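PDB 4OM9: serine protease pet from Escherichia coli, which acts as a secreted serine protease enterotoxin of enteroaggregative strains, the passenger domain of an autotransporter, and probably cleaves host alpha-fodrin. Local coordinates for residues H523-T528 / S625-T630; T162-T165 / D169-S172; N108-E113 / G315-E320; I341-G344 / T348-W351; N412-G417 / Q438-I443. All coordinates share one frame; numbering follows the deposited sequence.

Contact 1: H523-T528 / S625-T630; sequences HAIFRT and SGKNIT
Lys627 extends its ammonium end between Ile525 and Thr528, so that a single charged tip meets two largely apolar surfaces. NZ lies 3.2 Å from Ile525 CD1 and 3.3 Å from Thr528 CG2. Lysine and threonine reach toward each other tip to tip, whereas the isoleucine is met at a slant. CE follows behind NZ and adds a looser touch, 3.8 Å from Thr528 CB. A long side chain suits this place because the backbones stay well separated, and even the nearest CA atoms, those of Thr528 and Lys627, are 9.9 Å apart. The lysine chain is not fully extended but bends at CG-CD (chi3 -101°), which sets the direction in which the amine arrives. Its charge makes a long, weak ion pair with Asp169 OD1, which may partly offset the cost of placing an ammonium group against methyls. Behind the first shell, Ile525 leans on Asn566, whose side chain also binds the backbone at Phe526 and Arg527. The 523-528 loop follows strand 514-520 and packs through Phe526 against helices 10-17 and 543-550, while the loop carrying Lys627 leads into the short, weakly bonded strand 629-630, which pairs antiparallel with 635-636.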
# COMPACT_ATOMS: atom_id res chain seq x y z
N HIS A 523 -1.66 14.85 -3.92
CA HIS A 523 -2.35 16.06 -3.54
C HIS A 523 -2.58 16.90 -4.77
O HIS A 523 -1.96 16.69 -5.83
CB HIS A 523 -1.56 16.86 -2.48
CG HIS A 523 -1.36 16.12 -1.20
ND1 HIS A 523 -2.16 16.32 -0.09
CD2 HIS A 523 -0.49 15.14 -0.85
CE1 HIS A 523 -1.77 15.53 0.89
NE2 HIS A 523 -0.76 14.79 0.45
N ALA A 524 -3.48 17.86 -4.63
CA ALA A 524 -3.74 18.84 -5.66
C ALA A 524 -2.53 19.76 -5.76
O ALA A 524 -1.78 19.93 -4.79
CB ALA A 524 -5.00 19.65 -5.34
N ILE A 525 -2.35 20.36 -6.93
CA ILE A 525 -1.38 21.42 -7.08
C ILE A 525 -2.11 22.66 -7.58
O ILE A 525 -3.31 22.61 -7.83
CB ILE A 525 -0.26 21.04 -8.05
CG1 ILE A 525 -0.81 20.93 -9.48
CG2 ILE A 525 0.40 19.72 -7.61
CD1 ILE A 525 0.22 20.40 -10.46
N PHE A 526 -1.39 23.76 -7.71
CA PHE A 526 -1.99 25.01 -8.13
C PHE A 526 -1.96 25.16 -9.64
O PHE A 526 -2.83 25.81 -10.22
CB PHE A 526 -1.28 26.18 -7.48
CG PHE A 526 -1.11 26.04 -5.99
CD1 PHE A 526 -2.21 26.04 -5.14
CD2 PHE A 526 0.16 25.93 -5.43
CE1 PHE A 526 -2.07 25.91 -3.78
CE2 PHE A 526 0.31 25.81 -4.08
CZ PHE A 526 -0.80 25.79 -3.25
N ARG A 527 -0.95 24.55 -10.28
CA ARG A 527 -0.71 24.71 -11.72
C ARG A 527 0.27 23.64 -12.23
O ARG A 527 1.33 23.46 -11.64
CB ARG A 527 -0.17 26.12 -12.00
CG ARG A 527 0.00 26.47 -13.47
CD ARG A 527 0.62 27.86 -13.66
NE ARG A 527 2.00 27.94 -13.17
CZ ARG A 527 2.61 29.06 -12.79
NH1 ARG A 527 1.97 30.22 -12.83
NH2 ARG A 527 3.87 29.03 -12.37
N THR A 528 -0.08 22.94 -13.30
CA THR A 528 0.80 21.84 -13.71
C THR A 528 1.80 22.28 -14.77
O THR A 528 2.89 21.74 -14.81
CB THR A 528 0.00 20.56 -14.19
OG1 THR A 528 0.54 20.06 -15.43
CG2 THR A 528 -1.44 20.81 -14.35
N SER A 625 1.61 11.36 -11.15
CA SER A 625 0.75 10.42 -10.47
C SER A 625 -0.69 10.97 -10.35
O SER A 625 -0.90 12.12 -9.96
CB SER A 625 1.33 10.13 -9.08
OG SER A 625 0.44 9.35 -8.31
N GLY A 626 -1.67 10.16 -10.72
CA GLY A 626 -3.05 10.58 -10.63
C GLY A 626 -3.48 11.43 -11.80
O GLY A 626 -4.66 11.64 -12.01
N LYS A 627 -2.53 11.93 -12.58
CA LYS A 627 -2.87 12.66 -13.81
C LYS A 627 -1.98 12.23 -14.99
O LYS A 627 -1.42 13.06 -15.71
CB LYS A 627 -2.79 14.18 -13.58
CG LYS A 627 -1.50 14.68 -12.97
CD LYS A 627 -1.73 15.95 -12.16
CE LYS A 627 -1.32 17.20 -12.92
NZ LYS A 627 -1.64 18.44 -12.13
N ASN A 628 -1.83 10.92 -15.16
CA ASN A 628 -0.94 10.36 -16.16
C ASN A 628 -1.53 10.29 -17.58
O ASN A 628 -0.79 10.19 -18.56
CB ASN A 628 -0.51 8.95 -15.75
CG ASN A 628 0.30 8.93 -14.46
OD1 ASN A 628 -0.20 8.53 -13.41
ND2 ASN A 628 1.56 9.34 -14.54
N ILE A 629 -2.85 10.34 -17.70
CA ILE A 629 -3.46 10.28 -19.00
C ILE A 629 -3.68 11.66 -19.61
O ILE A 629 -4.21 12.58 -18.94
CB ILE A 629 -4.81 9.54 -18.96
CG1 ILE A 629 -4.67 8.17 -18.29
CG2 ILE A 629 -5.41 9.43 -20.36
CD1 ILE A 629 -3.58 7.27 -18.89
N THR A 630 -3.27 11.82 -20.87
CA THR A 630 -3.33 13.11 -21.56
C THR A 630 -4.05 13.06 -22.89
O THR A 630 -4.67 12.05 -23.24
CB THR A 630 -1.93 13.66 -21.80
OG1 THR A 630 -1.14 12.67 -22.45
CG2 THR A 630 -1.28 13.99 -20.46

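Contact 2: T162-T165 / D169-S172; sequences TSQT and DLLS
A small apolar contact within a single loop sets Leu170 against Gln164 and, more loosely, Thr162, in the stretch of the protease domain that joins strand 160-161 to strand 172-185. Leu170 does the touching with one branch: CD1 comes to 3.5 Å from Gln164 CB and 4.0 Å from Gln164 CG, the two side chains meeting at a slant. Thr162 OG1 is more distant, 4.4 Å from the same CD1. Glutamine suits this spot because its stem offers methylenes to the leucine while its amide turns elsewhere. Folded at both CA-CB and CB-CG (chi1 -59°, chi2 -61°), the chain curls back so that NE2 donates to Thr162 O at 3.2 Å, with the carbonyl oxygen close to the plane of the amide. Trp543 from helix 543-550 packs on Thr162, Gln164 and Leu170 alike, joining this loop to a later part of the chain. Thr162 OG1 also binds Thr155 O, which ties it to the loop just before strand 156-157 of this clan PA peptidase domain. The turn itself is an ST turn: Gln164 N donates to the hydroxyl oxygen of Thr162, two residues earlier, over 2.8 Å.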
# COMPACT_ATOMS: atom_id res chain seq x y z
N THR A 162 -4.51 35.26 -8.32
CA THR A 162 -4.01 34.41 -9.39
C THR A 162 -4.46 34.90 -10.75
O THR A 162 -3.81 34.64 -11.77
CB THR A 162 -4.49 32.97 -9.22
OG1 THR A 162 -5.84 32.88 -9.68
CG2 THR A 162 -4.44 32.57 -7.76
N SER A 163 -5.59 35.61 -10.76
CA SER A 163 -6.26 36.05 -11.97
C SER A 163 -6.62 34.86 -12.85
O SER A 163 -6.73 34.99 -14.07
CB SER A 163 -5.40 37.05 -12.74
OG SER A 163 -5.53 38.35 -12.19
N GLN A 164 -6.80 33.71 -12.22
CA GLN A 164 -7.12 32.51 -12.97
C GLN A 164 -8.59 32.14 -12.80
O GLN A 164 -9.07 32.01 -11.68
CB GLN A 164 -6.24 31.33 -12.53
CG GLN A 164 -4.73 31.54 -12.69
CD GLN A 164 -4.31 31.76 -14.13
OE1 GLN A 164 -4.62 30.95 -15.01
NE2 GLN A 164 -3.62 32.87 -14.37
N THR A 165 -9.30 31.98 -13.91
CA THR A 165 -10.67 31.50 -13.85
C THR A 165 -10.81 30.23 -14.68
O THR A 165 -10.13 30.08 -15.70
CB THR A 165 -11.68 32.57 -14.33
OG1 THR A 165 -11.26 33.86 -13.87
CG2 THR A 165 -13.05 32.29 -13.77
N ASP A 169 -7.00 22.68 -12.29
CA ASP A 169 -6.07 22.54 -11.16
C ASP A 169 -6.58 23.31 -9.92
O ASP A 169 -6.38 22.90 -8.78
CB ASP A 169 -4.68 23.06 -11.53
CG ASP A 169 -4.02 22.27 -12.64
OD1 ASP A 169 -4.24 21.04 -12.75
OD2 ASP A 169 -3.26 22.89 -13.42
N LEU A 170 -7.24 24.44 -10.16
CA LEU A 170 -7.64 25.31 -9.05
C LEU A 170 -9.05 25.03 -8.56
O LEU A 170 -9.61 25.80 -7.78
CB LEU A 170 -7.52 26.77 -9.48
CG LEU A 170 -6.08 27.15 -9.80
CD1 LEU A 170 -6.03 28.56 -10.33
CD2 LEU A 170 -5.24 27.01 -8.53
N LEU A 171 -9.65 23.94 -9.02
CA LEU A 171 -10.96 23.56 -8.52
C LEU A 171 -10.94 23.55 -6.99
O LEU A 171 -10.20 22.79 -6.38
CB LEU A 171 -11.37 22.19 -9.08
CG LEU A 171 -12.84 21.83 -8.83
CD1 LEU A 171 -13.79 22.58 -9.80
CD2 LEU A 171 -13.05 20.34 -8.89
N SER A 172 -11.77 24.38 -6.38
CA SER A 172 -11.73 24.58 -4.93
C SER A 172 -13.09 24.42 -4.22
O SER A 172 -14.14 24.69 -4.78
CB SER A 172 -11.14 25.96 -4.62
OG SER A 172 -11.93 26.99 -5.17

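Contact 3: N108-E113 / G315-E320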
# COMPACT_ATOMS: atom_id res chain seq x y z
N ASN A 108 -23.77 16.45 -26.27
CA ASN A 108 -23.70 15.75 -27.56
C ASN A 108 -23.39 14.23 -27.46
O ASN A 108 -23.81 13.48 -28.34
CB ASN A 108 -22.65 16.41 -28.46
CG ASN A 108 -21.27 16.34 -27.87
OD1 ASN A 108 -21.11 16.46 -26.65
ND2 ASN A 108 -20.26 16.10 -28.71
N LYS A 109 -22.69 13.81 -26.40
CA LYS A 109 -22.35 12.38 -26.19
C LYS A 109 -22.52 11.92 -24.75
O LYS A 109 -22.59 12.75 -23.84
CB LYS A 109 -20.91 12.10 -26.64
CG LYS A 109 -20.72 12.03 -28.16
CD LYS A 109 -19.24 11.86 -28.50
CE LYS A 109 -18.97 10.55 -29.23
NZ LYS A 109 -17.50 10.30 -29.33
N TYR A 110 -22.60 10.61 -24.54
CA TYR A 110 -22.74 10.08 -23.18
C TYR A 110 -21.46 10.30 -22.39
O TYR A 110 -20.37 10.00 -22.88
CB TYR A 110 -23.07 8.57 -23.19
CG TYR A 110 -24.35 8.19 -23.87
CD1 TYR A 110 -25.41 9.09 -23.99
CD2 TYR A 110 -24.51 6.90 -24.41
CE1 TYR A 110 -26.59 8.71 -24.64
CE2 TYR A 110 -25.67 6.52 -25.04
CZ TYR A 110 -26.72 7.42 -25.17
OH TYR A 110 -27.88 7.03 -25.82
N VAL A 111 -21.59 10.80 -21.17
CA VAL A 111 -20.41 11.00 -20.34
C VAL A 111 -19.84 9.69 -19.81
O VAL A 111 -20.52 8.91 -19.12
CB VAL A 111 -20.71 11.93 -19.17
CG1 VAL A 111 -19.47 12.04 -18.24
CG2 VAL A 111 -21.09 13.29 -19.71
N VAL A 112 -18.58 9.45 -20.12
CA VAL A 112 -17.95 8.20 -19.76
C VAL A 112 -17.31 8.27 -18.35
O VAL A 112 -17.25 7.26 -17.65
CB VAL A 112 -16.92 7.81 -20.84
CG1 VAL A 112 -15.86 6.88 -20.33
CG2 VAL A 112 -17.63 7.17 -22.02
N GLU A 113 -16.89 9.46 -17.93
CA GLU A 113 -16.04 9.59 -16.71
C GLU A 113 -16.76 9.47 -15.37
O GLU A 113 -16.15 9.06 -14.39
CB GLU A 113 -15.29 10.93 -16.72
CG GLU A 113 -14.23 11.06 -17.82
CD GLU A 113 -14.82 11.07 -19.25
OE1 GLU A 113 -16.06 11.18 -19.42
OE2 GLU A 113 -14.01 10.95 -20.20
N GLY A 315 -28.10 8.00 -29.40
CA GLY A 315 -27.33 6.78 -29.31
C GLY A 315 -28.18 5.59 -28.88
O GLY A 315 -29.39 5.72 -28.72
N PHE A 316 -27.53 4.44 -28.66
CA PHE A 316 -28.23 3.21 -28.27
C PHE A 316 -28.37 3.04 -26.77
O PHE A 316 -27.39 3.08 -26.03
CB PHE A 316 -27.51 1.97 -28.83
CG PHE A 316 -27.65 1.78 -30.31
CD1 PHE A 316 -28.57 2.52 -31.05
CD2 PHE A 316 -26.86 0.84 -30.98
CE1 PHE A 316 -28.70 2.33 -32.42
CE2 PHE A 316 -26.97 0.65 -32.36
CZ PHE A 316 -27.90 1.38 -33.08
N ILE A 317 -29.60 2.80 -26.33
CA ILE A 317 -29.84 2.53 -24.93
C ILE A 317 -30.59 1.22 -24.81
O ILE A 317 -31.60 1.03 -25.47
CB ILE A 317 -30.64 3.66 -24.25
CG1 ILE A 317 -29.84 4.97 -24.26
CG2 ILE A 317 -31.06 3.27 -22.83
CD1 ILE A 317 -30.56 6.16 -23.51
N PHE A 318 -30.08 0.33 -23.96
CA PHE A 318 -30.64 -1.00 -23.81
C PHE A 318 -31.18 -1.20 -22.42
O PHE A 318 -30.60 -0.69 -21.46
CB PHE A 318 -29.58 -2.07 -24.11
CG PHE A 318 -29.13 -2.09 -25.53
CD1 PHE A 318 -28.10 -1.27 -25.95
CD2 PHE A 318 -29.74 -2.93 -26.45
CE1 PHE A 318 -27.70 -1.29 -27.27
CE2 PHE A 318 -29.34 -2.95 -27.75
CZ PHE A 318 -28.32 -2.13 -28.17
N ASP A 319 -32.27 -1.94 -22.30
CA ASP A 319 -32.88 -2.20 -20.99
C ASP A 319 -32.09 -3.26 -20.24
O ASP A 319 -30.97 -3.60 -20.64
CB ASP A 319 -34.35 -2.61 -21.15
CG ASP A 319 -34.51 -3.89 -21.93
OD1 ASP A 319 -33.54 -4.31 -22.59
OD2 ASP A 319 -35.60 -4.49 -21.89
N GLU A 320 -32.67 -3.80 -19.17
CA GLU A 320 -31.95 -4.71 -18.28
C GLU A 320 -32.26 -6.18 -18.53
O GLU A 320 -33.32 -6.52 -19.04
CB GLU A 320 -32.28 -4.36 -16.82
CG GLU A 320 -31.96 -2.93 -16.44
CD GLU A 320 -32.39 -2.58 -15.03
OE1 GLU A 320 -33.40 -3.15 -14.55
OE2 GLU A 320 -31.71 -1.75 -14.38
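The phenol ring of Tyr110 points its hydroxyl end at the backbone of Gly315-Phe316 and at the side chain of Ile317. At the ring edge, near its plane, lies Phe316 O, 4.0 Å from Tyr110 CE2; Gly315 CA and Ile317 CG1 come in obliquely. The closest approach is made by the hydroxyl oxygen, since Tyr110 OH sits 3.2 Å from Ile317 CG1 and 3.4 Å from Gly315 C. Ile317 CD1 adds a further touch to OH at 3.6 Å, and the ring carbon CZ is 4.1 Å from Ile317 CG1. The isoleucine therefore offers its long branch, not CG2; with CG1 beside its backbone N (chi1 -64°), that branch is swung toward the phenol. Gly315 has no side chain, which lets the main chain itself come up beside the hydroxyl.

Strand 316-318 belongs to a parallel sheet of the beta-helix that carries the protease domain in this autotransporter passenger. Phe316 packs on Leu295 within the stack of coils, whereas the end of Ile317 bends round to the tyrosine. Tyr110 comes from the loop after strand 102-107, in the protease domain, so this is an interface between the two parts of the protein. A long, flat ring suits the place, as it reaches from the loop to the strand and also packs on Ala65, Ala339, Asp342 and Ile364. The backbone around it is held too: Tyr110 O accepts from His362 ND1, and nearby Lys109 forms a salt bridge with Asp359.

Contact 4: I341-G344 / T348-W351; sequences IDIG and TVDW
Ile341 lays its terminal methyl over a face of the Trp351 indole, a CH-pi contact. CD1 is 3.7 Å from the centroid of the six-membered ring, only 22° off the ring normal, and nearest to CZ3 at 3.5 Å, so it sits a little toward the rim. The isoleucine reaches across with CG1-CD1 extended (chi2 -180°), presenting a single methyl to the broad aromatic surface. On the other side, CG of Trp351 anti to the backbone N (chi1 -179°) directs the ring toward the isoleucine. Two residues further along the first strand, and two back along the second, Ile343 meets Val349 at a slant: CD1 and CG1 of the isoleucine both come to 3.8 Å from Val349 CG2. The contacts run wholly between carbons, which suits a buried place; the indole NE1, turned to another quarter, is bound by Gln375 OE1. Neighbouring residues continue the packing, with Phe318 against Ile341, Ile343 and Val349, and Leu369 against Ile343 and Trp351. The strands lie in two different sheets of the beta-helix, each parallel to its neighbours, and a short turn joins them. Apolar side chains meeting across the interior between two sheet faces form the core of a parallel beta-helix.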
# COMPACT_ATOMS: atom_id res chain seq x y z
N ILE A 341 -23.19 4.07 -26.45
CA ILE A 341 -23.96 2.88 -26.16
C ILE A 341 -24.14 2.79 -24.64
O ILE A 341 -23.17 2.89 -23.90
CB ILE A 341 -23.27 1.61 -26.70
CG1 ILE A 341 -23.06 1.73 -28.21
CG2 ILE A 341 -24.06 0.36 -26.33
CD1 ILE A 341 -22.39 0.52 -28.86
N ASP A 342 -25.39 2.63 -24.19
CA ASP A 342 -25.71 2.58 -22.77
C ASP A 342 -26.47 1.29 -22.51
O ASP A 342 -27.63 1.16 -22.87
CB ASP A 342 -26.54 3.81 -22.36
CG ASP A 342 -26.86 3.86 -20.85
OD1 ASP A 342 -26.31 3.04 -20.09
OD2 ASP A 342 -27.65 4.74 -20.43
N ILE A 343 -25.80 0.32 -21.89
CA ILE A 343 -26.41 -1.00 -21.68
C ILE A 343 -26.80 -1.18 -20.23
O ILE A 343 -25.97 -0.99 -19.32
CB ILE A 343 -25.45 -2.16 -22.06
CG1 ILE A 343 -24.90 -2.01 -23.48
CG2 ILE A 343 -26.15 -3.51 -21.87
CD1 ILE A 343 -23.65 -2.92 -23.75
N GLY A 344 -28.06 -1.57 -20.03
CA GLY A 344 -28.60 -1.83 -18.72
C GLY A 344 -28.01 -3.04 -18.03
O GLY A 344 -27.48 -3.96 -18.66
N THR A 348 -26.58 -8.27 -22.21
CA THR A 348 -25.43 -8.40 -23.09
C THR A 348 -25.80 -8.04 -24.53
O THR A 348 -26.77 -8.54 -25.09
CB THR A 348 -24.86 -9.84 -23.06
OG1 THR A 348 -24.32 -10.11 -21.76
CG2 THR A 348 -23.77 -9.99 -24.11
N VAL A 349 -24.99 -7.16 -25.12
CA VAL A 349 -25.13 -6.78 -26.51
C VAL A 349 -23.99 -7.33 -27.38
O VAL A 349 -22.86 -6.84 -27.31
CB VAL A 349 -25.17 -5.25 -26.67
CG1 VAL A 349 -25.34 -4.90 -28.12
CG2 VAL A 349 -26.30 -4.66 -25.83
N ASP A 350 -24.29 -8.32 -28.21
CA ASP A 350 -23.29 -8.83 -29.15
C ASP A 350 -23.11 -7.82 -30.27
O ASP A 350 -24.01 -7.55 -31.06
CB ASP A 350 -23.67 -10.20 -29.69
CG ASP A 350 -23.53 -11.29 -28.65
OD1 ASP A 350 -22.85 -11.06 -27.63
OD2 ASP A 350 -24.10 -12.37 -28.83
N TRP A 351 -21.93 -7.23 -30.29
CA TRP A 351 -21.68 -6.09 -31.14
C TRP A 351 -20.94 -6.61 -32.36
O TRP A 351 -19.72 -6.74 -32.34
CB TRP A 351 -20.90 -5.01 -30.39
CG TRP A 351 -20.61 -3.78 -31.19
CD1 TRP A 351 -19.42 -3.47 -31.81
CD2 TRP A 351 -21.52 -2.70 -31.49
NE1 TRP A 351 -19.55 -2.27 -32.47
CE2 TRP A 351 -20.81 -1.78 -32.29
CE3 TRP A 351 -22.85 -2.44 -31.17
CZ2 TRP A 351 -21.40 -0.60 -32.77
CZ3 TRP A 351 -23.43 -1.27 -31.64
CH2 TRP A 351 -22.71 -0.36 -32.43

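Contact 5: N412-G417 / Q438-I443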
# COMPACT_ATOMS: atom_id res chain seq x y z
N ASN A 412 -4.37 -12.05 -28.86
CA ASN A 412 -3.86 -10.74 -29.28
C ASN A 412 -4.98 -9.70 -29.43
O ASN A 412 -5.01 -8.93 -30.39
CB ASN A 412 -3.10 -10.89 -30.59
CG ASN A 412 -1.98 -9.87 -30.73
OD1 ASN A 412 -1.28 -9.56 -29.76
ND2 ASN A 412 -1.79 -9.36 -31.94
N ALA A 413 -5.90 -9.70 -28.47
CA ALA A 413 -7.05 -8.80 -28.49
C ALA A 413 -6.71 -7.34 -28.19
O ALA A 413 -7.45 -6.47 -28.59
CB ALA A 413 -8.11 -9.27 -27.52
N LEU A 414 -5.62 -7.07 -27.48
CA LEU A 414 -5.25 -5.70 -27.16
C LEU A 414 -4.51 -5.08 -28.33
O LEU A 414 -4.37 -5.71 -29.38
CB LEU A 414 -4.41 -5.62 -25.87
CG LEU A 414 -5.23 -5.53 -24.58
CD1 LEU A 414 -4.35 -5.61 -23.29
CD2 LEU A 414 -6.17 -4.29 -24.53
N GLY A 415 -4.07 -3.84 -28.16
CA GLY A 415 -3.53 -3.04 -29.25
C GLY A 415 -2.02 -3.01 -29.36
O GLY A 415 -1.32 -3.78 -28.71
N GLU A 416 -1.51 -2.09 -30.17
CA GLU A 416 -0.07 -1.99 -30.44
C GLU A 416 0.59 -0.94 -29.55
O GLU A 416 -0.09 -0.16 -28.90
CB GLU A 416 0.17 -1.64 -31.91
CG GLU A 416 -0.54 -2.57 -32.90
CD GLU A 416 -0.35 -2.17 -34.35
OE1 GLU A 416 -0.70 -2.99 -35.24
OE2 GLU A 416 0.13 -1.04 -34.61
N GLY A 417 1.93 -0.93 -29.56
CA GLY A 417 2.69 0.06 -28.82
C GLY A 417 3.06 -0.35 -27.41
O GLY A 417 2.63 -1.39 -26.91
N GLN A 438 -0.62 -11.53 -21.47
CA GLN A 438 -0.46 -10.22 -22.09
C GLN A 438 0.85 -9.56 -21.66
O GLN A 438 1.27 -9.65 -20.52
CB GLN A 438 -1.62 -9.29 -21.75
CG GLN A 438 -1.45 -7.87 -22.34
CD GLN A 438 -1.62 -7.82 -23.87
OE1 GLN A 438 -2.54 -8.45 -24.41
NE2 GLN A 438 -0.74 -7.08 -24.56
N THR A 439 1.47 -8.90 -22.63
CA THR A 439 2.74 -8.23 -22.42
C THR A 439 2.59 -6.73 -22.57
O THR A 439 1.96 -6.27 -23.52
CB THR A 439 3.79 -8.70 -23.44
OG1 THR A 439 3.95 -10.12 -23.33
CG2 THR A 439 5.11 -7.98 -23.22
N PHE A 440 3.16 -6.00 -21.63
CA PHE A 440 3.29 -4.56 -21.76
C PHE A 440 4.76 -4.17 -21.62
O PHE A 440 5.46 -4.68 -20.74
CB PHE A 440 2.48 -3.80 -20.69
CG PHE A 440 1.03 -4.19 -20.58
CD1 PHE A 440 0.65 -5.34 -19.92
CD2 PHE A 440 0.03 -3.32 -21.04
CE1 PHE A 440 -0.69 -5.67 -19.78
CE2 PHE A 440 -1.30 -3.63 -20.90
CZ PHE A 440 -1.67 -4.81 -20.27
N LYS A 441 5.22 -3.28 -22.47
CA LYS A 441 6.41 -2.53 -22.16
C LYS A 441 6.12 -1.70 -20.89
O LYS A 441 6.94 -1.63 -19.98
CB LYS A 441 6.77 -1.63 -23.33
CG LYS A 441 8.15 -1.04 -23.31
CD LYS A 441 9.06 -1.72 -24.33
CE LYS A 441 10.25 -0.81 -24.65
NZ LYS A 441 10.80 -0.14 -23.41
N LYS A 442 4.92 -1.11 -20.84
CA LYS A 442 4.44 -0.27 -19.73
C LYS A 442 2.91 -0.31 -19.63
O LYS A 442 2.23 -0.22 -20.65
CB LYS A 442 4.90 1.18 -19.89
CG LYS A 442 6.33 1.45 -19.46
CD LYS A 442 6.70 2.92 -19.56
CE LYS A 442 6.93 3.36 -21.00
NZ LYS A 442 7.77 4.60 -21.06
N ILE A 443 2.37 -0.47 -18.42
CA ILE A 443 0.93 -0.29 -18.24
C ILE A 443 0.62 1.17 -18.00
O ILE A 443 1.18 1.78 -17.08
CB ILE A 443 0.37 -1.08 -17.06
CG1 ILE A 443 0.70 -2.55 -17.18
CG2 ILE A 443 -1.14 -0.88 -16.99
CD1 ILE A 443 0.97 -3.21 -15.79
O HOH W 1 -2.93 -8.27 -27.25
O HOH W 2 -1.20 -6.26 -27.41
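In the beta-helix, the loop 412-417 that precedes strand 422-424 packs against strand 438-440, with Leu414 meeting Gln438 and Phe440. Leu414 CD1 lies over one face of the Gln438 amide, 3.5 Å from OE1 and 3.6 Å from CD. The same methyl reaches the ring of Phe440 obliquely, at 4.1 Å from CZ. Leucine suits this place because its CD1 touches both the flat amide and the Phe440 ring. Gln438 starts out away from its backbone N (chi1 178°) and then folds at CB-CG (chi2 71°), which turns the amide toward the leucine.

Successive coils are also joined here by water. One water donates to Gln438 OE1 over 2.9 Å and to Asn412 OD1, and accepts from Leu414 N; a second bridges Gln438 NE2 to Gly415 O. NE2 donates besides to Thr439 O at 3.0 Å, the donor lying above the carbonyl plane. With partners on both its oxygen and its nitrogen, the amide is held against rotation. Further in, Phe440 has Ile443 CG1 over one ring face and packs on Ile422 and Leu463, within the stack of coils. Asn412 ND2 is bound by Gln391 OE1.

In the fold
Along the chain contact 3 opens first and encloses contact 2; contacts 4, 5 and 1 follow in that order. Contacts 3 and 4 have centres about 10 Å apart and share a parallel sheet, where strands 316-318 and 341-343 are neighbours, so the protease domain rests against early coils of the beta-helix. Contact 5 lies further along this stalk, about 25 Å from the centre of contact 4. Contacts 1 and 2 form a second group, about 14 Å apart and touching through a weak hydrogen bond between Thr528 N and Asp169 OD2. There, loops inserted later in the stalk reach the protease domain, which therefore appears to be contacted at two separate places.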